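Local structure of group 1 truncated hemoglobin (Tetrahymena pyriformis, 3AQ9) at residues A20-Y25 with H45-E50; H82-I87 with H113-M118. The protein binds one heme as a 2/2-fold globin and probably binds oxygen and serves in nitric oxide detoxification. The protein carries 1 engineered substitution. All blocks are in the same frame, centred on the assembly; numbering follows the deposited sequence.

From the N terminus, helix 13-28 comes first. Contact 1 joins its residues 20-25 to residues 45-50 of helix 43-57 and closes a loop of 19 residues. Contact 2 opens later in the chain. It joins residues 82-87 of helix 80-96 to residues 113-118 near the C terminus, and the 25 residues between are mostly helix. The contacts follow in series and neither nest nor cross. Their centres are about 16 Å apart, and both touch the heme. Contact 1 lines part of the distal pocket; contact 2 packs at the heme edge and reaches its proximal face. They meet where Phe24 CE1 packs 3.5 Å from Ile86 O.

Contact 1 of 2, residues A20-Y25 with H45-E50. Engineered in segment 45-50: Glu50 (natural residue Gln). With HEM (protoporphyrin IX containing Fe), chain C.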
ATOM      1  N   ALA A  20       6.832  -3.839  -6.570  1.00 27.70           N
ATOM      2  CA  ALA A  20       5.506  -3.201  -6.542  1.00 26.96           C
ATOM      3  C   ALA A  20       5.509  -1.899  -5.713  1.00 28.07           C
ATOM      4  O   ALA A  20       4.908  -0.907  -6.112  1.00 26.70           O
ATOM      5  CB  ALA A  20       4.533  -4.199  -5.910  1.00 27.02           C
ATOM      6  N   VAL A  21       6.195  -1.919  -4.555  1.00 27.59           N
ATOM      7  CA  VAL A  21       6.075  -0.687  -3.721  1.00 27.04           C
ATOM      8  C   VAL A  21       6.664   0.557  -4.406  1.00 27.07           C
ATOM      9  O   VAL A  21       5.987   1.587  -4.403  1.00 25.82           O
ATOM     10  CB  VAL A  21       6.580  -0.906  -2.286  1.00 26.75           C
ATOM     11  CG1 VAL A  21       6.419   0.416  -1.508  1.00 31.72           C
ATOM     12  CG2 VAL A  21       5.641  -1.943  -1.629  1.00 28.77           C
ATOM     13  N   PRO A  22       7.857   0.494  -5.021  1.00 27.18           N
ATOM     14  CA  PRO A  22       8.380   1.738  -5.677  1.00 27.68           C
ATOM     15  C   PRO A  22       7.574   2.098  -6.912  1.00 28.15           C
ATOM     16  O   PRO A  22       7.458   3.283  -7.267  1.00 29.17           O
ATOM     17  CB  PRO A  22       9.806   1.405  -6.063  1.00 28.47           C
ATOM     18  CG  PRO A  22      10.155   0.147  -5.261  1.00 30.35           C
ATOM     19  CD  PRO A  22       8.911  -0.541  -4.790  1.00 26.54           C
ATOM     20  N   LEU A  23       6.996   1.072  -7.567  1.00 27.68           N
ATOM     21  CA  LEU A  23       6.149   1.443  -8.731  1.00 29.79           C
ATOM     22  C   LEU A  23       4.864   2.120  -8.252  1.00 27.24           C
ATOM     23  O   LEU A  23       4.404   3.166  -8.779  1.00 29.22           O
ATOM     24  CB  LEU A  23       5.768   0.207  -9.570  1.00 31.75           C
ATOM     25  CG  LEU A  23       4.851   0.478 -10.782  1.00 31.41           C
ATOM     26  CD1 LEU A  23       5.288   1.780 -11.637  1.00 30.63           C
ATOM     27  CD2 LEU A  23       4.736  -0.873 -11.655  1.00 33.68           C
ATOM     28  N   PHE A  24       4.297   1.606  -7.172  1.00 25.33           N
ATOM     29  CA  PHE A  24       3.123   2.192  -6.587  1.00 25.99           C
ATOM     30  C   PHE A  24       3.469   3.601  -6.130  1.00 27.13           C
ATOM     31  O   PHE A  24       2.701   4.539  -6.431  1.00 28.07           O
ATOM     32  CB  PHE A  24       2.778   1.299  -5.392  1.00 24.15           C
ATOM     33  CG  PHE A  24       1.892   1.939  -4.328  1.00 25.98           C
ATOM     34  CD1 PHE A  24       0.502   2.155  -4.600  1.00 26.71           C
ATOM     35  CD2 PHE A  24       2.412   2.306  -3.089  1.00 27.50           C
ATOM     36  CE1 PHE A  24      -0.296   2.744  -3.595  1.00 26.38           C
ATOM     37  CE2 PHE A  24       1.575   2.862  -2.070  1.00 30.46           C
ATOM     38  CZ  PHE A  24       0.250   3.064  -2.321  1.00 26.42           C
ATOM     39  N   TYR A  25       4.616   3.818  -5.475  1.00 27.33           N
ATOM     40  CA  TYR A  25       4.926   5.262  -5.156  1.00 27.27           C
ATOM     41  C   TYR A  25       5.179   6.101  -6.401  1.00 30.20           C
ATOM     42  O   TYR A  25       4.933   7.316  -6.326  1.00 30.32           O
ATOM     43  CB  TYR A  25       6.097   5.373  -4.149  1.00 28.56           C
ATOM     44  CG  TYR A  25       5.467   5.254  -2.781  1.00 30.72           C
ATOM     45  CD1 TYR A  25       5.702   4.155  -1.958  1.00 32.71           C
ATOM     46  CD2 TYR A  25       4.553   6.260  -2.380  1.00 34.25           C
ATOM     47  CE1 TYR A  25       4.977   4.028  -0.740  1.00 34.85           C
ATOM     48  CE2 TYR A  25       3.926   6.161  -1.218  1.00 35.55           C
ATOM     49  CZ  TYR A  25       4.134   5.081  -0.421  1.00 34.51           C
ATOM     50  OH  TYR A  25       3.353   5.218   0.716  1.00 39.38           O
ATOM     51  N   HIS A  45      12.772   5.319   3.596  1.00 38.88           N
ATOM     52  CA  HIS A  45      12.185   4.789   4.792  1.00 39.38           C
ATOM     53  C   HIS A  45      10.773   4.289   4.581  1.00 35.55           C
ATOM     54  O   HIS A  45      10.322   3.218   5.078  1.00 34.59           O
ATOM     55  CB  HIS A  45      12.157   5.835   5.933  1.00 43.55           C
ATOM     56  CG  HIS A  45      11.912   5.199   7.267  1.00 46.85           C
ATOM     57  ND1 HIS A  45      10.747   5.372   7.982  1.00 47.74           N
ATOM     58  CD2 HIS A  45      12.642   4.265   7.940  1.00 49.79           C
ATOM     59  CE1 HIS A  45      10.814   4.664   9.095  1.00 43.25           C
ATOM     60  NE2 HIS A  45      11.935   3.973   9.090  1.00 50.34           N
ATOM     61  N   GLN A  46       9.929   5.138   3.979  1.00 32.17           N
ATOM     62  CA  GLN A  46       8.552   4.795   3.741  1.00 31.46           C
ATOM     63  C   GLN A  46       8.421   3.537   2.847  1.00 29.45           C
ATOM     64  O   GLN A  46       7.579   2.635   3.098  1.00 28.25           O
ATOM     65  CB  GLN A  46       7.858   6.000   3.064  1.00 30.96           C
ATOM     66  CG  GLN A  46       6.348   5.719   2.747  1.00 28.17           C
ATOM     67  CD  GLN A  46       5.541   5.544   4.037  1.00 32.69           C
ATOM     68  OE1 GLN A  46       5.991   6.013   5.101  1.00 31.12           O
ATOM     69  NE2 GLN A  46       4.391   4.880   3.929  1.00 31.57           N
ATOM     70  N   THR A  47       9.270   3.480   1.822  1.00 29.83           N
ATOM     71  CA  THR A  47       9.193   2.285   0.974  1.00 30.59           C
ATOM     72  C   THR A  47       9.522   1.005   1.803  1.00 29.46           C
ATOM     73  O   THR A  47       8.868  -0.051   1.668  1.00 28.60           O
ATOM     74  CB  THR A  47      10.216   2.440  -0.230  1.00 32.27           C
ATOM     75  OG1 THR A  47       9.710   3.506  -1.040  1.00 34.43           O
ATOM     76  CG2 THR A  47      10.215   1.162  -1.096  1.00 34.55           C
ATOM     77  N   LYS A  48      10.502   1.102   2.678  1.00 29.01           N
ATOM     78  CA  LYS A  48      10.833  -0.064   3.469  1.00 32.13           C
ATOM     79  C   LYS A  48       9.709  -0.443   4.462  1.00 29.55           C
ATOM     80  O   LYS A  48       9.268  -1.629   4.548  1.00 28.38           O
ATOM     81  CB  LYS A  48      12.037   0.234   4.318  1.00 33.90           C
ATOM     82  CG  LYS A  48      12.575  -1.055   5.018  1.00 42.62           C
ATOM     83  CD  LYS A  48      12.281  -0.957   6.540  1.00 51.36           C
ATOM     84  CE  LYS A  48      13.380  -1.857   7.222  1.00 59.55           C
ATOM     85  NZ  LYS A  48      12.725  -3.223   7.354  1.00 48.82           N
ATOM     86  N   GLN A  49       9.170   0.538   5.181  1.00 29.18           N
ATOM     87  CA  GLN A  49       8.076   0.221   6.107  1.00 28.85           C
ATOM     88  C   GLN A  49       6.886  -0.344   5.396  1.00 27.60           C
ATOM     89  O   GLN A  49       6.194  -1.274   5.846  1.00 27.68           O
ATOM     90  CB  GLN A  49       7.625   1.541   6.831  1.00 29.39           C
ATOM     91  CG  GLN A  49       8.693   2.034   7.773  1.00 30.90           C
ATOM     92  CD  GLN A  49       9.002   0.942   8.839  1.00 39.91           C
ATOM     93  OE1 GLN A  49       8.142   0.569   9.597  1.00 49.54           O
ATOM     94  NE2 GLN A  49      10.146   0.492   8.888  1.00 40.11           N
ATOM     95  N   GLU A  50       6.490   0.303   4.311  1.00 26.57           N
ATOM     96  CA  GLU A  50       5.306  -0.152   3.582  1.00 26.80           C
ATOM     97  C   GLU A  50       5.500  -1.507   2.901  1.00 27.31           C
ATOM     98  O   GLU A  50       4.576  -2.343   2.848  1.00 27.54           O
ATOM     99  CB  GLU A  50       4.932   0.968   2.584  1.00 30.71           C
ATOM    100  CG  GLU A  50       3.645   0.747   1.920  1.00 36.45           C
ATOM    101  CD  GLU A  50       2.856   2.104   1.808  1.00 33.90           C
ATOM    102  OE1 GLU A  50       3.467   3.286   1.879  1.00 41.40           O
ATOM    103  OE2 GLU A  50       1.784   1.944   1.287  1.00 37.29           O
TER
HETATM  104  CHA HEM C 144       2.718   6.317   6.838  1.00 23.17           C
HETATM  105  CHB HEM C 144       0.054   8.850   3.580  1.00 25.45           C
HETATM  106  CHC HEM C 144      -2.919   5.085   3.101  1.00 22.00           C
HETATM  107  CHD HEM C 144       0.569   2.290   5.121  1.00 23.46           C
HETATM  108  C1A HEM C 144       2.246   7.315   6.002  1.00 23.47           C
HETATM  109  C2A HEM C 144       2.779   8.683   5.903  1.00 26.29           C
HETATM  110  C3A HEM C 144       2.078   9.332   4.998  1.00 26.65           C
HETATM  111  C4A HEM C 144       1.023   8.475   4.506  1.00 25.03           C
HETATM  112  CMA HEM C 144       2.206  10.768   4.462  1.00 24.55           C
HETATM  113  CAA HEM C 144       4.093   9.150   6.648  1.00 30.04           C
HETATM  114  CBA HEM C 144       4.233  10.367   7.588  1.00 37.70           C
HETATM  115  CGA HEM C 144       5.880  10.438   7.558  1.00 37.25           C
HETATM  116  O1A HEM C 144       6.534   9.586   8.262  1.00 42.09           O
HETATM  117  O2A HEM C 144       6.535  10.983   6.588  1.00 37.30           O
HETATM  118  C1B HEM C 144      -1.048   8.009   3.253  1.00 24.12           C
HETATM  119  C2B HEM C 144      -2.179   8.533   2.505  1.00 24.78           C
HETATM  120  C3B HEM C 144      -3.050   7.511   2.463  1.00 24.70           C
HETATM  121  C4B HEM C 144      -2.391   6.403   3.103  1.00 23.53           C
HETATM  122  CMB HEM C 144      -2.389   9.939   1.945  1.00 25.00           C
HETATM  123  CAB HEM C 144      -4.444   7.579   1.824  1.00 24.25           C
HETATM  124  CBB HEM C 144      -5.377   7.034   2.590  1.00 27.48           C
HETATM  125  C1C HEM C 144      -2.183   3.974   3.547  1.00 22.90           C
HETATM  126  C2C HEM C 144      -2.562   2.600   3.330  1.00 23.82           C
HETATM  127  C3C HEM C 144      -1.568   1.871   3.875  1.00 22.82           C
HETATM  128  C4C HEM C 144      -0.568   2.736   4.429  1.00 24.83           C
HETATM  129  CMC HEM C 144      -3.866   2.148   2.550  1.00 25.18           C
HETATM  130  CAC HEM C 144      -1.379   0.309   3.903  1.00 26.64           C
HETATM  131  CBC HEM C 144      -2.398  -0.507   3.639  1.00 32.14           C
HETATM  132  C1D HEM C 144       1.436   3.171   5.780  1.00 24.11           C
HETATM  133  C2D HEM C 144       2.569   2.690   6.525  1.00 23.23           C
HETATM  134  C3D HEM C 144       3.180   3.893   7.045  1.00 24.96           C
HETATM  135  C4D HEM C 144       2.368   4.963   6.563  1.00 23.14           C
HETATM  136  CMD HEM C 144       3.068   1.263   6.795  1.00 25.13           C
HETATM  137  CAD HEM C 144       4.426   3.965   7.885  1.00 25.20           C
HETATM  138  CBD HEM C 144       4.199   3.834   9.331  1.00 25.05           C
HETATM  139  CGD HEM C 144       5.572   3.785  10.038  1.00 31.11           C
HETATM  140  O1D HEM C 144       5.637   3.353  11.186  1.00 30.56           O
HETATM  141  O2D HEM C 144       6.554   4.469   9.518  1.00 33.38           O
HETATM  142  NA  HEM C 144       1.170   7.268   5.127  1.00 23.92           N
HETATM  143  NB  HEM C 144      -1.102   6.674   3.698  1.00 24.92           N
HETATM  144  NC  HEM C 144      -0.996   4.040   4.216  1.00 23.14           N
HETATM  145  ND  HEM C 144       1.308   4.585   5.727  1.00 25.98           N
HETATM  146 FE   HEM C 144       0.079   5.662   4.718  1.00 24.46          FE
HETATM  147  O   HOH W   1       1.273   5.262   2.909  1.00 29.46           O
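Gln46 meets Tyr25 where helix 43-57 passes helix 13-28 on the distal side of the heme. This is the B-E helix pair of the 2/2 globin fold, and the local axes run at 128° to each other. Tyr25, Gln46 and Glu50 hold the B10, E7 and E11 positions. CG of Gln46 stands anti to its backbone N (chi1 179°), beside the Tyr25 hydroxyl. The Gln46 amide is almost perpendicular to the Tyr25 ring, with 89° between the planes. Its NE2 lies 3.3 Å from heme C4D. In the model NE2 donates to Glu50 OE1, though the place of this oxygen is less certain. An alanine in place of Gln46 would probably open a gap between Tyr25 OH and the porphyrin, and the Glu50 carboxylate would lose its modelled donor.

Thr47 packs on the outer side. The Thr47 and Val21 side chains pass in opposite directions, Thr47 CG2 3.9 Å from Val21 CG1. Thr47 OG1 bonds to the Met43 carbonyl one turn back. Gln49 places its CG 3.7 Å from propionate atom O2D of the heme.

Glu50 is engineered; the natural residue is glutamine. Its OE1 is modelled at the edge of the Tyr25 ring, but too close to the hydroxyl for its exact place to be trusted. Tyr25 OH hydrogen-bonds water 1 at 3.0 Å. That water is the distal ligand of the heme iron, 2.2 Å from it. The other carboxylate oxygen turns to Phe24, whose side chain crosses Glu50 at about a right angle, with Glu50 OE2 3.5 Å from Phe24 CE2.

Contact 2 of 2, residues H82-I87 with H113-M118; sequences HFDAII and HTRKDM. With HEM (protoporphyrin IX containing Fe), chain C.
Phe83 holds CG anti to its backbone N (chi1 -169°), and its ring lies against the Arg115 chain. Arg115 also has CG anti to its N, and a bend at chi3 (-60°) brings NE beside Phe83 CD2. The contact belongs to the 2/2 globin fold. It packs the G helix, 80-96, against the turn that follows helix 101-112 and the weakly bonded helical residues 115-118.

The arginine chain covers one face of the Phe83 ring. Its CB makes a CH-pi contact over the centre, 3.7 Å from the ring centroid. The guanidinium then turns its own face to the ring rim, with Arg115 CZ 3.3 Å from Phe83 CD2. The two planes are 48° apart, so this is not a parallel stack.

Both end nitrogens of Arg115 bind one oxygen of Asp84 in a salt bridge. Arg115 NH1 reaches Asp84 OD2 at 2.9 Å from above the carboxylate plane. Arg115 NH2 reaches Asp84 OD2 at 3.0 Å, nearly along the C-O axis. Neither bond is straight. NE forms a further salt bridge with Glu112, so the guanidinium is held by two acidic partners and its rotation is probably restricted.

The edge of the Phe83 ring has two other neighbours. Thr114 OG1 lies in the ring plane, 3.5 Å from Phe83 CE1, and is hydrogen-bonded to the Ile111 carbonyl. Met118 makes a Met-aromatic contact, its SD 3.7 Å from Phe83 CD1. It also touches His73, the predicted proximal iron ligand. On the heme face opposite water 1, Met118 SD sits 3.3 Å from heme CHC.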
ATOM      1  N   HIS A  82      -8.942  10.015  -0.615  1.00 26.26           N
ATOM      2  CA  HIS A  82      -7.496   9.712  -0.536  1.00 25.91           C
ATOM      3  C   HIS A  82      -7.268   8.205  -0.447  1.00 24.99           C
ATOM      4  O   HIS A  82      -6.383   7.684  -1.130  1.00 25.97           O
ATOM      5  CB  HIS A  82      -6.898  10.289   0.738  1.00 25.80           C
ATOM      6  CG  HIS A  82      -7.057  11.773   0.843  1.00 27.83           C
ATOM      7  ND1 HIS A  82      -6.642  12.670  -0.141  1.00 30.89           N
ATOM      8  CD2 HIS A  82      -7.570  12.521   1.856  1.00 24.70           C
ATOM      9  CE1 HIS A  82      -6.960  13.911   0.260  1.00 25.27           C
ATOM     10  NE2 HIS A  82      -7.532  13.833   1.460  1.00 33.10           N
ATOM     11  N   PHE A  83      -8.124   7.491   0.304  1.00 25.83           N
ATOM     12  CA  PHE A  83      -7.912   6.044   0.389  1.00 24.70           C
ATOM     13  C   PHE A  83      -8.287   5.415  -0.929  1.00 25.50           C
ATOM     14  O   PHE A  83      -7.595   4.498  -1.374  1.00 25.51           O
ATOM     15  CB  PHE A  83      -8.826   5.475   1.520  1.00 25.32           C
ATOM     16  CG  PHE A  83      -8.494   4.011   1.873  1.00 26.72           C
ATOM     17  CD1 PHE A  83      -7.660   3.756   2.931  1.00 28.61           C
ATOM     18  CD2 PHE A  83      -9.134   2.969   1.171  1.00 25.37           C
ATOM     19  CE1 PHE A  83      -7.351   2.467   3.336  1.00 25.87           C
ATOM     20  CE2 PHE A  83      -8.859   1.621   1.529  1.00 26.38           C
ATOM     21  CZ  PHE A  83      -7.939   1.386   2.615  1.00 27.45           C
ATOM     22  N   ASP A  84      -9.367   5.856  -1.582  1.00 25.53           N
ATOM     23  CA  ASP A  84      -9.637   5.321  -2.928  1.00 26.39           C
ATOM     24  C   ASP A  84      -8.493   5.497  -3.931  1.00 26.32           C
ATOM     25  O   ASP A  84      -8.157   4.626  -4.713  1.00 26.56           O
ATOM     26  CB  ASP A  84     -10.840   6.045  -3.565  1.00 25.71           C
ATOM     27  CG  ASP A  84     -12.189   5.612  -2.929  1.00 30.68           C
ATOM     28  OD1 ASP A  84     -13.196   6.240  -3.269  1.00 32.62           O
ATOM     29  OD2 ASP A  84     -12.224   4.633  -2.128  1.00 30.59           O
ATOM     30  N   ALA A  85      -7.802   6.632  -3.835  1.00 26.62           N
ATOM     31  CA  ALA A  85      -6.683   6.862  -4.751  1.00 26.37           C
ATOM     32  C   ALA A  85      -5.553   5.869  -4.453  1.00 26.74           C
ATOM     33  O   ALA A  85      -4.905   5.378  -5.378  1.00 26.43           O
ATOM     34  CB  ALA A  85      -6.145   8.360  -4.562  1.00 28.55           C
ATOM     35  N   ILE A  86      -5.291   5.656  -3.173  1.00 25.53           N
ATOM     36  CA  ILE A  86      -4.233   4.651  -2.843  1.00 26.84           C
ATOM     37  C   ILE A  86      -4.633   3.290  -3.416  1.00 26.29           C
ATOM     38  O   ILE A  86      -3.791   2.611  -4.019  1.00 26.06           O
ATOM     39  CB  ILE A  86      -3.998   4.553  -1.298  1.00 27.08           C
ATOM     40  CG1 ILE A  86      -3.419   5.884  -0.802  1.00 29.24           C
ATOM     41  CG2 ILE A  86      -3.190   3.215  -0.925  1.00 26.99           C
ATOM     42  CD1 ILE A  86      -2.131   6.301  -1.418  1.00 31.15           C
ATOM     43  N   ILE A  87      -5.845   2.821  -3.162  1.00 26.26           N
ATOM     44  CA  ILE A  87      -6.230   1.482  -3.702  1.00 27.68           C
ATOM     45  C   ILE A  87      -6.177   1.452  -5.213  1.00 28.63           C
ATOM     46  O   ILE A  87      -5.623   0.465  -5.804  1.00 27.80           O
ATOM     47  CB  ILE A  87      -7.688   1.138  -3.302  1.00 28.60           C
ATOM     48  CG1 ILE A  87      -7.752   1.019  -1.787  1.00 29.47           C
ATOM     49  CG2 ILE A  87      -8.202  -0.128  -4.043  1.00 29.32           C
ATOM     50  CD1 ILE A  87      -7.037  -0.288  -1.158  1.00 32.69           C
ATOM     51  N   HIS A 113      -9.824  -3.316   4.659  1.00 27.59           N
ATOM     52  CA  HIS A 113     -10.276  -3.316   6.093  1.00 28.01           C
ATOM     53  C   HIS A 113      -9.504  -2.207   6.885  1.00 27.59           C
ATOM     54  O   HIS A 113      -9.998  -1.872   7.997  1.00 30.82           O
ATOM     55  CB  HIS A 113      -9.967  -4.711   6.654  1.00 29.48           C
ATOM     56  CG  HIS A 113     -10.954  -5.731   6.205  1.00 32.09           C
ATOM     57  ND1 HIS A 113     -10.716  -6.695   5.220  1.00 34.68           N
ATOM     58  CD2 HIS A 113     -12.234  -5.877   6.590  1.00 28.83           C
ATOM     59  CE1 HIS A 113     -11.834  -7.448   5.078  1.00 27.54           C
ATOM     60  NE2 HIS A 113     -12.768  -6.956   5.897  1.00 38.37           N
ATOM     61  N   THR A 114      -8.401  -1.671   6.345  1.00 27.77           N
ATOM     62  CA  THR A 114      -7.653  -0.651   7.129  1.00 27.18           C
ATOM     63  C   THR A 114      -8.283   0.718   6.963  1.00 28.73           C
ATOM     64  O   THR A 114      -7.860   1.671   7.674  1.00 27.22           O
ATOM     65  CB  THR A 114      -6.200  -0.527   6.720  1.00 28.03           C
ATOM     66  OG1 THR A 114      -6.070  -0.125   5.316  1.00 24.43           O
ATOM     67  CG2 THR A 114      -5.426  -1.860   6.902  1.00 27.94           C
ATOM     68  N   ARG A 115      -9.273   0.846   6.054  1.00 27.25           N
ATOM     69  CA  ARG A 115      -9.799   2.228   5.751  1.00 27.04           C
ATOM     70  C   ARG A 115     -10.278   2.925   7.065  1.00 28.22           C
ATOM     71  O   ARG A 115      -9.920   4.096   7.336  1.00 27.94           O
ATOM     72  CB  ARG A 115     -10.923   2.135   4.748  1.00 28.34           C
ATOM     73  CG  ARG A 115     -11.470   3.593   4.344  1.00 27.66           C
ATOM     74  CD  ARG A 115     -12.771   3.434   3.453  1.00 29.52           C
ATOM     75  NE  ARG A 115     -12.548   2.671   2.188  1.00 29.26           N
ATOM     76  CZ  ARG A 115     -12.372   3.231   0.980  1.00 34.19           C
ATOM     77  NH1 ARG A 115     -12.304   4.589   0.788  1.00 28.92           N
ATOM     78  NH2 ARG A 115     -12.211   2.437  -0.070  1.00 31.72           N
ATOM     79  N   LYS A 116     -11.077   2.227   7.860  1.00 26.81           N
ATOM     80  CA  LYS A 116     -11.649   2.900   9.041  1.00 28.54           C
ATOM     81  C   LYS A 116     -10.574   3.238  10.052  1.00 29.60           C
ATOM     82  O   LYS A 116     -10.837   4.105  10.949  1.00 30.75           O
ATOM     83  CB  LYS A 116     -12.720   2.061   9.709  1.00 30.89           C
ATOM     84  CG  LYS A 116     -12.141   0.725  10.278  1.00 33.19           C
ATOM     85  CD  LYS A 116     -13.280  -0.042  11.029  1.00 36.48           C
ATOM     86  CE  LYS A 116     -12.646  -1.351  11.681  1.00 39.91           C
ATOM     87  NZ  LYS A 116     -13.740  -1.916  12.511  1.00 47.84           N
ATOM     88  N   ASP A 117      -9.430   2.575   9.981  1.00 28.47           N
ATOM     89  CA  ASP A 117      -8.404   2.868  10.997  1.00 30.16           C
ATOM     90  C   ASP A 117      -7.627   4.176  10.688  1.00 29.65           C
ATOM     91  O   ASP A 117      -7.037   4.746  11.616  1.00 30.43           O
ATOM     92  CB  ASP A 117      -7.372   1.716  11.081  1.00 29.64           C
ATOM     93  CG  ASP A 117      -8.084   0.414  11.598  1.00 31.21           C
ATOM     94  OD1 ASP A 117      -8.968   0.547  12.453  1.00 38.05           O
ATOM     95  OD2 ASP A 117      -7.854  -0.605  10.909  1.00 37.84           O
ATOM     96  N   MET A 118      -7.641   4.619   9.421  1.00 28.35           N
ATOM     97  CA  MET A 118      -6.766   5.774   9.057  1.00 27.72           C
ATOM     98  C   MET A 118      -7.592   6.991   8.654  1.00 29.48           C
ATOM     99  O   MET A 118      -7.041   8.089   8.579  1.00 31.55           O
ATOM    100  CB  MET A 118      -5.748   5.372   8.016  1.00 27.40           C
ATOM    101  CG  MET A 118      -6.417   4.897   6.703  1.00 27.21           C
ATOM    102  SD  MET A 118      -5.090   4.511   5.529  1.00 28.31           S
ATOM    103  CE  MET A 118      -4.457   2.931   6.189  1.00 26.38           C
TER
HETATM  104  CHA HEM C 144       2.718   6.317   6.838  1.00 23.17           C
HETATM  105  CHB HEM C 144       0.054   8.850   3.580  1.00 25.45           C
HETATM  106  CHC HEM C 144      -2.919   5.085   3.101  1.00 22.00           C
HETATM  107  CHD HEM C 144       0.569   2.290   5.121  1.00 23.46           C
HETATM  108  C1A HEM C 144       2.246   7.315   6.002  1.00 23.47           C
HETATM  109  C2A HEM C 144       2.779   8.683   5.903  1.00 26.29           C
HETATM  110  C3A HEM C 144       2.078   9.332   4.998  1.00 26.65           C
HETATM  111  C4A HEM C 144       1.023   8.475   4.506  1.00 25.03           C
HETATM  112  CMA HEM C 144       2.206  10.768   4.462  1.00 24.55           C
HETATM  113  CAA HEM C 144       4.093   9.150   6.648  1.00 30.04           C
HETATM  114  CBA HEM C 144       4.233  10.367   7.588  1.00 37.70           C
HETATM  115  CGA HEM C 144       5.880  10.438   7.558  1.00 37.25           C
HETATM  116  O1A HEM C 144       6.534   9.586   8.262  1.00 42.09           O
HETATM  117  O2A HEM C 144       6.535  10.983   6.588  1.00 37.30           O
HETATM  118  C1B HEM C 144      -1.048   8.009   3.253  1.00 24.12           C
HETATM  119  C2B HEM C 144      -2.179   8.533   2.505  1.00 24.78           C
HETATM  120  C3B HEM C 144      -3.050   7.511   2.463  1.00 24.70           C
HETATM  121  C4B HEM C 144      -2.391   6.403   3.103  1.00 23.53           C
HETATM  122  CMB HEM C 144      -2.389   9.939   1.945  1.00 25.00           C
HETATM  123  CAB HEM C 144      -4.444   7.579   1.824  1.00 24.25           C
HETATM  124  CBB HEM C 144      -5.377   7.034   2.590  1.00 27.48           C
HETATM  125  C1C HEM C 144      -2.183   3.974   3.547  1.00 22.90           C
HETATM  126  C2C HEM C 144      -2.562   2.600   3.330  1.00 23.82           C
HETATM  127  C3C HEM C 144      -1.568   1.871   3.875  1.00 22.82           C
HETATM  128  C4C HEM C 144      -0.568   2.736   4.429  1.00 24.83           C
HETATM  129  CMC HEM C 144      -3.866   2.148   2.550  1.00 25.18           C
HETATM  130  CAC HEM C 144      -1.379   0.309   3.903  1.00 26.64           C
HETATM  131  CBC HEM C 144      -2.398  -0.507   3.639  1.00 32.14           C
HETATM  132  C1D HEM C 144       1.436   3.171   5.780  1.00 24.11           C
HETATM  133  C2D HEM C 144       2.569   2.690   6.525  1.00 23.23           C
HETATM  134  C3D HEM C 144       3.180   3.893   7.045  1.00 24.96           C
HETATM  135  C4D HEM C 144       2.368   4.963   6.563  1.00 23.14           C
HETATM  136  CMD HEM C 144       3.068   1.263   6.795  1.00 25.13           C
HETATM  137  CAD HEM C 144       4.426   3.965   7.885  1.00 25.20           C
HETATM  138  CBD HEM C 144       4.199   3.834   9.331  1.00 25.05           C
HETATM  139  CGD HEM C 144       5.572   3.785  10.038  1.00 31.11           C
HETATM  140  O1D HEM C 144       5.637   3.353  11.186  1.00 30.56           O
HETATM  141  O2D HEM C 144       6.554   4.469   9.518  1.00 33.38           O
HETATM  142  NA  HEM C 144       1.170   7.268   5.127  1.00 23.92           N
HETATM  143  NB  HEM C 144      -1.102   6.674   3.698  1.00 24.92           N
HETATM  144  NC  HEM C 144      -0.996   4.040   4.216  1.00 23.14           N
HETATM  145  ND  HEM C 144       1.308   4.585   5.727  1.00 25.98           N
HETATM  146 FE   HEM C 144       0.079   5.662   4.718  1.00 24.46          FE
HETATM  147  O   HOH W   1       1.273   5.262   2.909  1.00 29.46           O